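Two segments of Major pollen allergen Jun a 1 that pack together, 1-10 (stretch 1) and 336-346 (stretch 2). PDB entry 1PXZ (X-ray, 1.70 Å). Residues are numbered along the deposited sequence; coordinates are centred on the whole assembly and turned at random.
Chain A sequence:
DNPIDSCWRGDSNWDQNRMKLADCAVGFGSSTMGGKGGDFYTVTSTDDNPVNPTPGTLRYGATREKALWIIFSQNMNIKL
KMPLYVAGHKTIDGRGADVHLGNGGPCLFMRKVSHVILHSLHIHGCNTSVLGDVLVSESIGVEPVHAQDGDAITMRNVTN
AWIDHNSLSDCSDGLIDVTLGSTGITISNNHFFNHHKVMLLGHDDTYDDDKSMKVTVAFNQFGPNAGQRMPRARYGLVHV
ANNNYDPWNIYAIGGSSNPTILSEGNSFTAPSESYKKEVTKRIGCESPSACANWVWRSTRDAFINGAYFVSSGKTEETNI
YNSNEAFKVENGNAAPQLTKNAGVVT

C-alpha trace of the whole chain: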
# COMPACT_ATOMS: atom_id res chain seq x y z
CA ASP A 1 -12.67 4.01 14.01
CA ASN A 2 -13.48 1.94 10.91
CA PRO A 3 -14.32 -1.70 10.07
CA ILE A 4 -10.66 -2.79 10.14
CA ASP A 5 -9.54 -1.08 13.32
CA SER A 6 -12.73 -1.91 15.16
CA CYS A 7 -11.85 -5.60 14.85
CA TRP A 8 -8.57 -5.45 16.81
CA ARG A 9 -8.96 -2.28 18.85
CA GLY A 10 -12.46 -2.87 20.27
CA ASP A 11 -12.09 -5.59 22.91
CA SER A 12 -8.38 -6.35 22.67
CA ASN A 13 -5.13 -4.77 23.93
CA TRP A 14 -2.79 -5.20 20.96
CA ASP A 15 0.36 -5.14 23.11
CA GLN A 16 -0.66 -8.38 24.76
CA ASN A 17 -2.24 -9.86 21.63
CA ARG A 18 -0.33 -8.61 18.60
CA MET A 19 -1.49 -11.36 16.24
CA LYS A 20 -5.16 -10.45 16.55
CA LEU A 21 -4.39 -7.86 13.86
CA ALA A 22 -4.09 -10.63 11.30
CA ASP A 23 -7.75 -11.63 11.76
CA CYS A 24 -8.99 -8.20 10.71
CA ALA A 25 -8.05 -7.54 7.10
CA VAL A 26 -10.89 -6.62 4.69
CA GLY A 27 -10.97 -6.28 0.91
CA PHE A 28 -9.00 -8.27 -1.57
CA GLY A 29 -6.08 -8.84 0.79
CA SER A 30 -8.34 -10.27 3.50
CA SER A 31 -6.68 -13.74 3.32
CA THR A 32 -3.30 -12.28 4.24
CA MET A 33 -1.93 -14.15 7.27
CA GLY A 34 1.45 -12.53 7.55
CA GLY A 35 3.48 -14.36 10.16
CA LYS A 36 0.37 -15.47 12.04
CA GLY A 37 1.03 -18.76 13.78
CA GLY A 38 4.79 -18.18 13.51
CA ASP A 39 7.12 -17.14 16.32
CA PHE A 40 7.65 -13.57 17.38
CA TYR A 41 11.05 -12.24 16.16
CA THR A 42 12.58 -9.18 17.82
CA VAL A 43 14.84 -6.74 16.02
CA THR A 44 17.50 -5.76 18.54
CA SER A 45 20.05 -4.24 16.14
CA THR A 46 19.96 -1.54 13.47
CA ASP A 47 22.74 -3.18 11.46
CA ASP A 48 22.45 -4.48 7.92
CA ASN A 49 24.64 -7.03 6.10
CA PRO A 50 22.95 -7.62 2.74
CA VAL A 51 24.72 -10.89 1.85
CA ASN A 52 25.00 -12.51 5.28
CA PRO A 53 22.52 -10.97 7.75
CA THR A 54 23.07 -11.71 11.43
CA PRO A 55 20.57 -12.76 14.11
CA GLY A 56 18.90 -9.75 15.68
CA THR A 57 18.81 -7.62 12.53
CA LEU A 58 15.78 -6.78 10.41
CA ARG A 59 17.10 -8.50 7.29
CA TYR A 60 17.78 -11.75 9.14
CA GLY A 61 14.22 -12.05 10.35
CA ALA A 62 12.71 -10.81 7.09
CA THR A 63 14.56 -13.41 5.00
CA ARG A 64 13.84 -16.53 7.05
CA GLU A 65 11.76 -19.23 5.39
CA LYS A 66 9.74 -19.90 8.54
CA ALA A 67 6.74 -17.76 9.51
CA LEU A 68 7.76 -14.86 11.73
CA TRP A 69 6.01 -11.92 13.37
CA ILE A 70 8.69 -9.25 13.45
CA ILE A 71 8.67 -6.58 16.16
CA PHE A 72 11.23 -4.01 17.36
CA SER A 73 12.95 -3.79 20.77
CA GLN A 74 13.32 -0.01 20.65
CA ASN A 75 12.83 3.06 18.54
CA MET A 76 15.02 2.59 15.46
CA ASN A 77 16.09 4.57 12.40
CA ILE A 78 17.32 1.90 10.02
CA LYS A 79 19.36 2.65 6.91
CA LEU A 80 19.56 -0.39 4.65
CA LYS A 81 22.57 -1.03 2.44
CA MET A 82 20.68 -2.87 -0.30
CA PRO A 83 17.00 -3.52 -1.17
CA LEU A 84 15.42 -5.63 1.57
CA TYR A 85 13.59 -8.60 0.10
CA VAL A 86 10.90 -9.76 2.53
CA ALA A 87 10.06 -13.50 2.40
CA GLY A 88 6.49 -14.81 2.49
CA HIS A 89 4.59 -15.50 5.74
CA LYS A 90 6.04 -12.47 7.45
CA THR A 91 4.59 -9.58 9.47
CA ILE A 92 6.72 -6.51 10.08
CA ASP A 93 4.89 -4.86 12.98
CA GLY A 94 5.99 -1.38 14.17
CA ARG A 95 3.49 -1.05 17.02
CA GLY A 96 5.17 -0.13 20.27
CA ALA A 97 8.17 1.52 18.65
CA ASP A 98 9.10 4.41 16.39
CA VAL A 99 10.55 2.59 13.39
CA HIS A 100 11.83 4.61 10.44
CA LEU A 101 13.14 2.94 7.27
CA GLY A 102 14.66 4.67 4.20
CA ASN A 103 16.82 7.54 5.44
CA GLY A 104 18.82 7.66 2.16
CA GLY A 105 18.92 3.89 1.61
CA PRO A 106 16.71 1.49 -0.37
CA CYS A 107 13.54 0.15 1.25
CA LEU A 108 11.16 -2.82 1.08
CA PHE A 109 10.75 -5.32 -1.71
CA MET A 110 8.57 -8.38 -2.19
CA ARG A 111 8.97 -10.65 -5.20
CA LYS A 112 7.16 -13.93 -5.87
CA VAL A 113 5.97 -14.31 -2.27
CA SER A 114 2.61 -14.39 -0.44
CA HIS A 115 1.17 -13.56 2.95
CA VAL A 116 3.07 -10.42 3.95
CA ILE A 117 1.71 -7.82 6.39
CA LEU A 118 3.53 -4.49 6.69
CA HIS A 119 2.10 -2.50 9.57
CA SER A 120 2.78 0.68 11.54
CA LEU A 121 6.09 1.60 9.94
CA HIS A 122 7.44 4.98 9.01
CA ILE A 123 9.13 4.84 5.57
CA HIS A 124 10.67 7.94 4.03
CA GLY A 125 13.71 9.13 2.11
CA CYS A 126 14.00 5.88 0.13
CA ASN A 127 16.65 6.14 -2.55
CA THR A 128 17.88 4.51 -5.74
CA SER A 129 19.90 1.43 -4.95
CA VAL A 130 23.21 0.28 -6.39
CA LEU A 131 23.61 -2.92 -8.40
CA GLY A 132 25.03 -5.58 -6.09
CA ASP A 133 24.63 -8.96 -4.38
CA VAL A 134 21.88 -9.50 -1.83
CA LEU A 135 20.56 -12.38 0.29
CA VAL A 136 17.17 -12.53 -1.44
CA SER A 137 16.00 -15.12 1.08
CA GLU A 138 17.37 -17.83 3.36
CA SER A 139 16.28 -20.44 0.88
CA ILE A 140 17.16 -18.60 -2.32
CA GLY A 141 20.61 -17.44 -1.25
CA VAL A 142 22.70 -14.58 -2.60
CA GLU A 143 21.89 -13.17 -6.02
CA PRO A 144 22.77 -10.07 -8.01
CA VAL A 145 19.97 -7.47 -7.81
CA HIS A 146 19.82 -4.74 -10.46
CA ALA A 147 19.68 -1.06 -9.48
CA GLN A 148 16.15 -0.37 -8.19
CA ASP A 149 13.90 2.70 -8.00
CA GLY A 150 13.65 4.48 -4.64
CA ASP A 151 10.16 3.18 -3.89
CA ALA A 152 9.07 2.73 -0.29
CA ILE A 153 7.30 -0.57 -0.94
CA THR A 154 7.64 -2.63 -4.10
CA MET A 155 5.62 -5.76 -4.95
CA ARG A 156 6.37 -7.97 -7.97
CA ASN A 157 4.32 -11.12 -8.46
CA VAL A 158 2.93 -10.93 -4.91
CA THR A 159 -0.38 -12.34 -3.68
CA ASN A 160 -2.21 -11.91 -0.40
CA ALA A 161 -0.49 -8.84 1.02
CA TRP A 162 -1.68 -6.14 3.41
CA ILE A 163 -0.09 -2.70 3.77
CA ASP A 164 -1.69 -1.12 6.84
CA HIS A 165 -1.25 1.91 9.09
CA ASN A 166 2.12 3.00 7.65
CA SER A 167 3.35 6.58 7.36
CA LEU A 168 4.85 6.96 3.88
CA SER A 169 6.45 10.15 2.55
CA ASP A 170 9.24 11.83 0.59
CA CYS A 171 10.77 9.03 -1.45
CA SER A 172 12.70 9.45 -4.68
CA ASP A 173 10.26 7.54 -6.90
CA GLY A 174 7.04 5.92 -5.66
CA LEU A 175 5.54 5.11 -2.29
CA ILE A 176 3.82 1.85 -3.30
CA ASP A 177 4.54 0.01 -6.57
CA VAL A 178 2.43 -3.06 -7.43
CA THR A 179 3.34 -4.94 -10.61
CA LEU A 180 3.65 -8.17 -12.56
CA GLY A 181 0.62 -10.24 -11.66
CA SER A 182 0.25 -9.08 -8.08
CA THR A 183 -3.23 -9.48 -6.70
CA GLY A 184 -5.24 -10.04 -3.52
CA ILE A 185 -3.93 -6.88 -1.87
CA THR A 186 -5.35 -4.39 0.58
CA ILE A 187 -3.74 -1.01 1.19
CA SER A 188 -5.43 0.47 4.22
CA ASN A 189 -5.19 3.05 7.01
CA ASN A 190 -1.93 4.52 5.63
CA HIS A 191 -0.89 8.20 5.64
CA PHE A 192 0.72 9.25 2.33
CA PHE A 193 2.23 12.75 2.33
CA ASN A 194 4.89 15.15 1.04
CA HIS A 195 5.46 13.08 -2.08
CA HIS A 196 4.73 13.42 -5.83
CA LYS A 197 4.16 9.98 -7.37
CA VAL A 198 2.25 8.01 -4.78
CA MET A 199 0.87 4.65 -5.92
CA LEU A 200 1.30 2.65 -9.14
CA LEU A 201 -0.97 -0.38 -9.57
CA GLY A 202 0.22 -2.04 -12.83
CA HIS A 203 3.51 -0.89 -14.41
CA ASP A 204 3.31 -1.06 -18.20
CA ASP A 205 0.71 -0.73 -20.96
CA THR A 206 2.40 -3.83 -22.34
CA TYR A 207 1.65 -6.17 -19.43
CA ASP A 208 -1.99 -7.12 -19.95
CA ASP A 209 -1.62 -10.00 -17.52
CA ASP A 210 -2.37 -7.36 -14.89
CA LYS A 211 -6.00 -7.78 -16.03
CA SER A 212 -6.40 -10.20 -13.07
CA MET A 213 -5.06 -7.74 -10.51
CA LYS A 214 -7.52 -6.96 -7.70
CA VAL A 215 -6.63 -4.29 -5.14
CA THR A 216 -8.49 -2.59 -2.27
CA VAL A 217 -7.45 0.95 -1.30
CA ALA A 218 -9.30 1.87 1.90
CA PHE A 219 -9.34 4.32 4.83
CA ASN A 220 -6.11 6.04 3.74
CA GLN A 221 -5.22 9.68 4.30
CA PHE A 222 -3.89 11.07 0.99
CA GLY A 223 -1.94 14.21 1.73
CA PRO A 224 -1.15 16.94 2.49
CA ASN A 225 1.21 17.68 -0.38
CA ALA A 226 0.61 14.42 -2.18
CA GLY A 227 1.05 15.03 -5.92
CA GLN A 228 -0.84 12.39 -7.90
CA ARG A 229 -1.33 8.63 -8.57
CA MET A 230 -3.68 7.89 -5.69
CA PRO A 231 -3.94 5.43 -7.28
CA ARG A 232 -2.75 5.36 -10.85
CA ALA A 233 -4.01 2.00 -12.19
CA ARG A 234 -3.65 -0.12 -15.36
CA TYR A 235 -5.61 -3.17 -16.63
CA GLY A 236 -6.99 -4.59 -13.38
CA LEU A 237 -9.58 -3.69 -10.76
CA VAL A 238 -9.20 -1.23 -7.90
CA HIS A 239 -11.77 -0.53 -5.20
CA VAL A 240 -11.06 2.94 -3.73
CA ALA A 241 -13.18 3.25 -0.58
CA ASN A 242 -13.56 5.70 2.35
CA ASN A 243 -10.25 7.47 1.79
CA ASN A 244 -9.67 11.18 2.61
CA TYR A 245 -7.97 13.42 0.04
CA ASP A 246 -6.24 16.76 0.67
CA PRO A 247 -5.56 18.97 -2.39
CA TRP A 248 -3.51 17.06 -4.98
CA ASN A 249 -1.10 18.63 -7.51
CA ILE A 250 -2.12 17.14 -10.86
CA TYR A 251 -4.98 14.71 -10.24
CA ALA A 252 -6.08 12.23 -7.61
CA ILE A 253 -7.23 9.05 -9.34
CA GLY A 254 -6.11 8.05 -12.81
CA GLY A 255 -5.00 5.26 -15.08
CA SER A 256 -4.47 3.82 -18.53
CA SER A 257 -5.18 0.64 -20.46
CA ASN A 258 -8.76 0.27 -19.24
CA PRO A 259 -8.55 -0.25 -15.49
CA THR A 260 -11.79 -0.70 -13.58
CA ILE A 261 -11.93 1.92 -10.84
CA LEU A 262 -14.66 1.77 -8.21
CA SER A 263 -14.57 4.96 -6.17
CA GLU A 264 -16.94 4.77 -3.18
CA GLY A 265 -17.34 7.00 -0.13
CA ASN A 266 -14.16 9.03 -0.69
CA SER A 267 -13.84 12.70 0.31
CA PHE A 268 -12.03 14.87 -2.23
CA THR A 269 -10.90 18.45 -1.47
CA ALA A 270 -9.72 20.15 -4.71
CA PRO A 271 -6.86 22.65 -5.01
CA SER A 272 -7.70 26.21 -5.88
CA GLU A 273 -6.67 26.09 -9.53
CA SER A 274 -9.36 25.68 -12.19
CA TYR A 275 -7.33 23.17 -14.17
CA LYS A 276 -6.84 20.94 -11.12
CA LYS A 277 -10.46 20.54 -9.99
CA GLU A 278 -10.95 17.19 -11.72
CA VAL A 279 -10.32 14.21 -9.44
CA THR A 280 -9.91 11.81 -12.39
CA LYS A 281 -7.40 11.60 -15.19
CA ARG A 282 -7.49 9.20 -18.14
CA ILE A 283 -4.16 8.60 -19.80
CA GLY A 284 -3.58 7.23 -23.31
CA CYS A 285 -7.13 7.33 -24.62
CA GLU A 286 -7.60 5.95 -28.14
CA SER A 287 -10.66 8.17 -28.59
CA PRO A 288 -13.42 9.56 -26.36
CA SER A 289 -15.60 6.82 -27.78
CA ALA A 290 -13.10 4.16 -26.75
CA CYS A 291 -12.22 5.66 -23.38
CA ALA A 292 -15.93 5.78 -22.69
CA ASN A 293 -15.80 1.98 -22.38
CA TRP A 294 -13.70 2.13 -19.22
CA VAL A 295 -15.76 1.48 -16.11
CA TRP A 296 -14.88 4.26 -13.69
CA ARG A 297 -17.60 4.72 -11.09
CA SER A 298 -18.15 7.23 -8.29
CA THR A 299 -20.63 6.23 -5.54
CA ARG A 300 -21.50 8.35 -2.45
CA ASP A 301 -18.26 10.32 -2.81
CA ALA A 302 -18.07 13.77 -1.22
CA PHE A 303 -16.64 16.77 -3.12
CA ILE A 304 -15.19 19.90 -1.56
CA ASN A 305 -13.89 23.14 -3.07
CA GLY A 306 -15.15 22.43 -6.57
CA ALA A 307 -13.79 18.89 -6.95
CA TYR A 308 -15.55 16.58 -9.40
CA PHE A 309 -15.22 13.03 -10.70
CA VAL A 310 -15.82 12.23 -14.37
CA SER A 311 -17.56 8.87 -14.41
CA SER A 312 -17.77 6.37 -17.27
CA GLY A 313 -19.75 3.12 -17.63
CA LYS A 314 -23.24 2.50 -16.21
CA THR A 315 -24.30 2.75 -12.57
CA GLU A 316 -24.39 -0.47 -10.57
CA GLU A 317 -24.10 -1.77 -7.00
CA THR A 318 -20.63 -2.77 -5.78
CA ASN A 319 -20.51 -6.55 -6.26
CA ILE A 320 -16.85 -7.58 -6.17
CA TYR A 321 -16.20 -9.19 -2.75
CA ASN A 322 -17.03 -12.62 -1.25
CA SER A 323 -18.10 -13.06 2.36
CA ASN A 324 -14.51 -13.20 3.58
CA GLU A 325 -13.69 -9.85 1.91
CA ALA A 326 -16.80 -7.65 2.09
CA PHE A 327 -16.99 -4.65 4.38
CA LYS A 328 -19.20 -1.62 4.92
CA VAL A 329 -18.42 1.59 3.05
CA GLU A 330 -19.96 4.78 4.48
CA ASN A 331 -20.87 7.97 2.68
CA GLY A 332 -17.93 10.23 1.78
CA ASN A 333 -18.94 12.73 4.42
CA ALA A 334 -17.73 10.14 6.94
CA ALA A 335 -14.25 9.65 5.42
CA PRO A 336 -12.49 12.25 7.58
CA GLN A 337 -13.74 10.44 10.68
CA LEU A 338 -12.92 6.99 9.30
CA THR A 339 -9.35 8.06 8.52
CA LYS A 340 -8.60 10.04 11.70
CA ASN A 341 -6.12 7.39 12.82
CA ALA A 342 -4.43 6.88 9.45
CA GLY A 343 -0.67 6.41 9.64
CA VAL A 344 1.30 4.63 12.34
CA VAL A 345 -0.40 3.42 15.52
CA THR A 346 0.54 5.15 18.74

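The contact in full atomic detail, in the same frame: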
# COMPACT_ATOMS: atom_id res chain seq x y z
N ASP A 1 -13.79 3.85 14.93
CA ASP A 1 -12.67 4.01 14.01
C ASP A 1 -13.12 3.70 12.58
O ASP A 1 -13.55 4.61 11.87
CB ASP A 1 -11.48 3.12 14.38
CG ASP A 1 -11.73 2.22 15.58
OD1 ASP A 1 -12.72 1.46 15.53
OD2 ASP A 1 -10.95 2.27 16.56
N ASN A 2 -13.04 2.43 12.22
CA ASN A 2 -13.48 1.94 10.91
C ASN A 2 -13.58 0.42 10.99
O ASN A 2 -13.17 -0.08 12.05
CB ASN A 2 -12.53 2.46 9.84
CG ASN A 2 -11.13 1.91 9.86
OD1 ASN A 2 -10.88 0.71 10.01
ND2 ASN A 2 -10.20 2.84 9.68
N PRO A 3 -14.14 -0.24 10.00
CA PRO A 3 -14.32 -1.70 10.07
C PRO A 3 -13.06 -2.52 10.28
O PRO A 3 -13.17 -3.65 10.77
CB PRO A 3 -14.87 -2.05 8.67
CG PRO A 3 -15.62 -0.81 8.27
CD PRO A 3 -14.74 0.30 8.74
N ILE A 4 -11.89 -2.01 9.90
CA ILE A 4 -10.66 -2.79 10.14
C ILE A 4 -10.24 -2.59 11.58
O ILE A 4 -10.09 -3.51 12.37
CB ILE A 4 -9.53 -2.39 9.19
CG1 ILE A 4 -9.87 -2.66 7.71
CG2 ILE A 4 -8.24 -3.08 9.58
CD1 ILE A 4 -8.82 -2.17 6.73
N ASP A 5 -10.08 -1.33 11.98
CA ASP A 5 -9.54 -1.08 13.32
C ASP A 5 -10.49 -1.56 14.40
O ASP A 5 -10.09 -1.93 15.51
CB ASP A 5 -9.29 0.42 13.47
CG ASP A 5 -8.04 0.91 12.77
OD1 ASP A 5 -7.37 0.14 12.07
OD2 ASP A 5 -7.69 2.09 12.93
N SER A 6 -11.79 -1.51 14.10
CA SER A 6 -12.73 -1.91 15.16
C SER A 6 -12.52 -3.36 15.60
O SER A 6 -12.78 -3.73 16.74
CB SER A 6 -14.18 -1.70 14.71
OG SER A 6 -14.48 -2.70 13.74
N CYS A 7 -12.03 -4.16 14.69
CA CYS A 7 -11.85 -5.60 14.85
C CYS A 7 -10.73 -5.88 15.83
O CYS A 7 -10.86 -6.84 16.59
CB CYS A 7 -11.59 -6.22 13.48
SG CYS A 7 -11.10 -7.96 13.42
N TRP A 8 -9.64 -5.11 15.88
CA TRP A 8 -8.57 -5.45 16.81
C TRP A 8 -8.34 -4.39 17.87
O TRP A 8 -7.54 -4.53 18.80
CB TRP A 8 -7.27 -5.72 16.05
CG TRP A 8 -6.72 -4.54 15.32
CD1 TRP A 8 -7.08 -4.21 14.03
CD2 TRP A 8 -5.78 -3.55 15.74
NE1 TRP A 8 -6.41 -3.08 13.63
CE2 TRP A 8 -5.61 -2.65 14.66
CE3 TRP A 8 -5.07 -3.32 16.91
CZ2 TRP A 8 -4.75 -1.56 14.74
CZ3 TRP A 8 -4.21 -2.23 17.00
CH2 TRP A 8 -4.06 -1.37 15.91
N ARG A 9 -9.06 -3.28 17.78
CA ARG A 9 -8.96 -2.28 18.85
C ARG A 9 -10.19 -2.19 19.73
O ARG A 9 -10.20 -1.40 20.68
CB ARG A 9 -8.69 -0.90 18.22
CG ARG A 9 -7.63 -0.97 17.13
CD ARG A 9 -7.14 0.41 16.70
NE ARG A 9 -6.28 1.03 17.70
CZ ARG A 9 -5.55 2.12 17.45
NH1 ARG A 9 -5.59 2.71 16.26
NH2 ARG A 9 -4.80 2.62 18.43
N GLY A 10 -11.24 -2.96 19.49
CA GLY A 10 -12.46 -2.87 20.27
C GLY A 10 -12.46 -3.63 21.58
O GLY A 10 -12.81 -3.07 22.63
N PRO A 336 -13.40 11.66 6.59
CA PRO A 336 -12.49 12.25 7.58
C PRO A 336 -12.53 11.53 8.91
O PRO A 336 -11.48 11.31 9.53
CB PRO A 336 -13.01 13.69 7.72
CG PRO A 336 -13.67 13.97 6.40
CD PRO A 336 -14.28 12.67 5.98
N GLN A 337 -13.70 11.14 9.39
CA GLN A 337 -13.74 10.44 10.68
C GLN A 337 -13.12 9.04 10.59
O GLN A 337 -12.47 8.59 11.54
CB GLN A 337 -15.17 10.30 11.19
CG GLN A 337 -15.65 11.44 12.07
CD GLN A 337 -14.67 11.78 13.19
OE1 GLN A 337 -14.74 11.19 14.27
NE2 GLN A 337 -13.77 12.72 12.92
N LEU A 338 -13.36 8.39 9.46
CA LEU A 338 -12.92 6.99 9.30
C LEU A 338 -11.41 6.90 9.13
O LEU A 338 -10.84 5.82 9.29
CB LEU A 338 -13.61 6.32 8.10
CG LEU A 338 -15.12 6.12 8.26
CD1 LEU A 338 -15.76 5.75 6.93
CD2 LEU A 338 -15.44 5.06 9.31
N THR A 339 -10.78 8.03 8.79
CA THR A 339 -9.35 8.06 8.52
C THR A 339 -8.60 8.85 9.59
O THR A 339 -7.42 9.16 9.38
CB THR A 339 -9.01 8.68 7.15
OG1 THR A 339 -9.58 9.99 7.05
CG2 THR A 339 -9.62 7.90 5.98
N LYS A 340 -9.26 9.17 10.70
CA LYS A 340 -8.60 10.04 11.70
C LYS A 340 -7.35 9.38 12.27
O LYS A 340 -6.43 10.10 12.66
CB LYS A 340 -9.57 10.36 12.83
CG LYS A 340 -10.17 9.09 13.43
CD LYS A 340 -11.29 9.45 14.40
CE LYS A 340 -10.83 9.33 15.84
NZ LYS A 340 -11.47 8.17 16.54
N ASN A 341 -7.32 8.04 12.29
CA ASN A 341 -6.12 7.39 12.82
C ASN A 341 -5.18 6.86 11.76
O ASN A 341 -4.30 6.00 12.00
CB ASN A 341 -6.57 6.26 13.76
CG ASN A 341 -7.19 6.81 15.04
OD1 ASN A 341 -6.81 7.87 15.53
ND2 ASN A 341 -8.16 6.09 15.59
N ALA A 342 -5.32 7.35 10.52
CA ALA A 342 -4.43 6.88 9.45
C ALA A 342 -2.96 7.10 9.81
O ALA A 342 -2.63 8.06 10.52
CB ALA A 342 -4.72 7.55 8.13
N GLY A 343 -2.09 6.24 9.29
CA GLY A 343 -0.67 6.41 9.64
C GLY A 343 -0.33 5.51 10.82
O GLY A 343 -1.16 4.70 11.28
N VAL A 344 0.90 5.60 11.33
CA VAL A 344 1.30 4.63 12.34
C VAL A 344 0.42 4.67 13.59
O VAL A 344 -0.15 5.69 13.96
CB VAL A 344 2.77 4.84 12.75
CG1 VAL A 344 3.66 4.72 11.52
CG2 VAL A 344 2.96 6.18 13.44
N VAL A 345 0.32 3.53 14.26
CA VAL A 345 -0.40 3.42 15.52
C VAL A 345 0.41 3.97 16.68
O VAL A 345 1.61 3.69 16.82
CB VAL A 345 -0.72 1.94 15.81
CG1 VAL A 345 -1.33 1.77 17.19
CG2 VAL A 345 -1.64 1.38 14.72
N THR A 346 -0.23 4.75 17.55
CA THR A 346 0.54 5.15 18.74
C THR A 346 -0.19 4.90 20.05
O THR A 346 -0.19 3.73 20.50
CB THR A 346 0.93 6.64 18.66
OG1 THR A 346 -0.13 7.39 18.07
CG2 THR A 346 2.15 6.79 17.75
OXT THR A 346 -2.02 4.44 19.34
O HOH W 1 -3.47 5.01 16.59

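The two ends of the chain meet here, burying 396 Å² counted over both sides, and few polar groups carry the contact. The best-defined of them is the side-chain amide of N2. Its donor half crosses to the other stretch: N2 ND2 lies 3.1 Å from L338 O, and the N-H...O angle of 175° makes this a nearly linear hydrogen bond. L338 is the last helical residue before T339 leaves helical phi/psi, and its carbonyl takes up the N2 amide just where the chain turns away. ND2 also has a hydrogen-bond partner elsewhere in the structure.

The acceptor half of the same amide works within stretch 1. N2 OD1 stands 2.9 Å from both I4 N and D5 N, with angles of 132° and 171°, so the bond to D5 is the straighter. Together they form a capping interaction that satisfies two amides in the turn leading into the helix. The backbone of N2 contributes as well, since S6 N donates to N2 O at 2.9 Å. With chi1 at 68° (p), the one side chain both caps the turn into the helix and reaches L338 O.

Around this bond the packing is close. D1 O is 3.2 Å from L338 CD2, and it also receives a CA-H...O contact from L338 CA at 3.6 Å, with an angle at H of 161°. N2 CB approaches L338 CD2 to 3.9 Å, so the end of the leucine comes nearer than its sideways CA-to-CB bond suggests.

The second polar site is ionic and looser. R9 NH2 and the terminal carboxylate oxygen T346 OXT form a salt bridge at 3.4 Å. Its hydrogen bond is weak, long as well as bent, with an N-H...O angle of 134°, although OXT lies at the guanidinium edge, near its plane, where the N-H groups point. Water 1 reinforces the link: it accepts from R9 NH1 at 3.1 Å and donates to T346 OXT at 3.2 Å, bridging the two charged groups. Within stretch 1, R9 NH1 also makes a long salt bridge to D5 OD2, at 4.0 Å. D5 OD1 and OD2 are both also hydrogen-bonded elsewhere in the structure.

V345 supplies the apolar part of this end. Its CG2 sits 3.9 Å from W8 CH2, at the edge of the indole and near the ring plane, so the contact is not a stack. Its CG1 lies 3.8 Å from R9 NH2, obliquely to the guanidinium.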